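Local coordinates for 3,4-dihydroxybenzoate decarboxylase (Enterobacter cloacae, PDB 5NY5), which catalyses the reversible decarboxylation of 3,4-dihydroxybenzoate to catechol, as a UbiD-family enzyme dependent on prenylated flavin and a bound metal ion, at residues T419-D424 against F461-P466. Residues are numbered along the deposited sequence; the frame is centred on the assembly and turned at random.
Sequences TRMQGD and FDCTVP
R420, the first residue to leave helical geometry after helix 410-419, meets C463 and V465 near strand 455-462, and the contact illustrates how two chain segments can join without a direct hydrogen bond. It lies in the UbiD C-terminal domain, away from the flavin and manganese sites, tying the loop after that helix to the chain at a strand flanked by 397-401 and 427-434. The R420 carbonyl O receives a CA-H...O contact from C463 CA at 3.3 Å, where the chains come nearest. The arginine chain then runs extended from CG to NE across V465, whose CG2 lies over one face of the guanidinium, 3.4 Å from R420 NE and offset toward the rim. A water links the two segments, accepting from R420 NH1 at 3.0 Å and donating to C463 O at 2.8 Å. Beyond them, NH1 forms a salt bridge with D404 and NH2 bonds to F473 O.

At M421, a selenomethionine, CG reaches C463 SG at 3.7 Å; chi1 of C463 (-55°) sets that sulfur beside its backbone N. SE lies 4.1 Å from CD1 at the edge of the F461 ring, its direction from the ring centre 80° off the normal, a Met-aromatic contact. M421 O bonds to K396 of a second subunit, which also packs its own F461 against this one.

Within 461-466, D462 OD2 accepts from T464 N above the carboxylate plane, closing an Asx turn; its syn lone pair also takes T464 OG1. The whole contact is buried: apolar, sulfur and selenium contacts carry it around M421, while R420 brings in a charge met by D404, the F473 carbonyl and water, which probably hold its guanidinium beside V465.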
# COMPACT_ATOMS: atom_id res chain seq x y z
N THR A 419 0.12 -19.63 -11.94
CA THR A 419 -0.04 -20.65 -10.92
C THR A 419 1.00 -20.59 -9.82
O THR A 419 0.93 -21.39 -8.88
CB THR A 419 -0.02 -22.05 -11.56
OG1 THR A 419 1.32 -22.36 -11.97
CG2 THR A 419 -0.95 -22.11 -12.75
N ARG A 420 1.98 -19.69 -9.92
CA ARG A 420 3.07 -19.61 -8.95
C ARG A 420 3.26 -18.18 -8.50
O ARG A 420 4.39 -17.70 -8.34
CB ARG A 420 4.35 -20.19 -9.54
CG ARG A 420 4.31 -21.69 -9.72
CD ARG A 420 5.55 -22.22 -10.41
NE ARG A 420 5.60 -23.67 -10.35
CZ ARG A 420 6.58 -24.41 -10.85
NH1 ARG A 420 7.61 -23.83 -11.45
NH2 ARG A 420 6.54 -25.73 -10.74
N MSE A 421 2.17 -17.48 -8.25
CA MSE A 421 2.23 -16.06 -7.98
C MSE A 421 0.93 -15.54 -7.38
O MSE A 421 -0.16 -15.87 -7.85
CB MSE A 421 2.53 -15.31 -9.28
CG MSE A 421 3.45 -14.13 -9.13
SE MSE A 421 3.05 -12.78 -10.46
CE MSE A 421 1.23 -12.39 -9.91
N GLN A 422 1.04 -14.73 -6.34
CA GLN A 422 -0.09 -14.02 -5.75
C GLN A 422 0.21 -12.53 -5.79
O GLN A 422 1.23 -12.09 -5.27
CB GLN A 422 -0.35 -14.50 -4.32
CG GLN A 422 -0.98 -15.89 -4.25
CD GLN A 422 -2.41 -15.93 -4.76
OE1 GLN A 422 -3.10 -14.91 -4.82
NE2 GLN A 422 -2.88 -17.12 -5.14
N GLY A 423 -0.69 -11.77 -6.41
CA GLY A 423 -0.42 -10.37 -6.70
C GLY A 423 -0.10 -9.53 -5.48
O GLY A 423 0.63 -8.54 -5.58
N ASP A 424 -0.65 -9.89 -4.32
CA ASP A 424 -0.38 -9.14 -3.10
C ASP A 424 0.77 -9.73 -2.28
O ASP A 424 1.04 -9.25 -1.18
CB ASP A 424 -1.65 -9.05 -2.25
CG ASP A 424 -2.22 -10.41 -1.87
OD1 ASP A 424 -1.74 -11.43 -2.41
OD2 ASP A 424 -3.15 -10.45 -1.04
N PHE A 461 8.69 -9.44 -10.32
CA PHE A 461 7.68 -10.48 -10.23
C PHE A 461 8.36 -11.76 -9.76
O PHE A 461 9.13 -12.36 -10.51
CB PHE A 461 6.98 -10.69 -11.57
CG PHE A 461 6.23 -9.49 -12.08
CD1 PHE A 461 4.88 -9.35 -11.83
CD2 PHE A 461 6.88 -8.52 -12.82
CE1 PHE A 461 4.19 -8.25 -12.30
CE2 PHE A 461 6.19 -7.42 -13.29
CZ PHE A 461 4.84 -7.29 -13.03
N ASP A 462 8.08 -12.17 -8.53
CA ASP A 462 8.66 -13.39 -7.98
C ASP A 462 7.69 -14.54 -8.24
O ASP A 462 6.72 -14.73 -7.51
CB ASP A 462 8.95 -13.24 -6.49
CG ASP A 462 9.50 -14.51 -5.87
OD1 ASP A 462 9.41 -14.65 -4.64
OD2 ASP A 462 10.03 -15.36 -6.62
N CYS A 463 7.97 -15.31 -9.29
CA CYS A 463 7.15 -16.46 -9.65
C CYS A 463 7.82 -17.77 -9.29
O CYS A 463 7.51 -18.81 -9.88
CB CYS A 463 6.83 -16.43 -11.14
SG CYS A 463 6.06 -14.91 -11.66
N THR A 464 8.74 -17.75 -8.33
CA THR A 464 9.37 -18.97 -7.84
C THR A 464 8.53 -19.55 -6.72
O THR A 464 7.88 -18.83 -5.95
CB THR A 464 10.79 -18.70 -7.35
OG1 THR A 464 10.76 -17.91 -6.15
CG2 THR A 464 11.58 -17.95 -8.41
N VAL A 465 8.52 -20.87 -6.64
CA VAL A 465 7.77 -21.56 -5.58
C VAL A 465 8.48 -21.33 -4.25
O VAL A 465 9.70 -21.54 -4.16
CB VAL A 465 7.66 -23.05 -5.90
CG1 VAL A 465 6.86 -23.76 -4.83
CG2 VAL A 465 7.04 -23.25 -7.26
N PRO A 466 7.78 -20.89 -3.21
CA PRO A 466 8.41 -20.78 -1.89
C PRO A 466 9.01 -22.12 -1.48
O PRO A 466 8.42 -23.17 -1.72
CB PRO A 466 7.24 -20.38 -0.98
CG PRO A 466 6.27 -19.72 -1.88
CD PRO A 466 6.38 -20.43 -3.20
O HOH W 1 8.75 -21.12 -10.95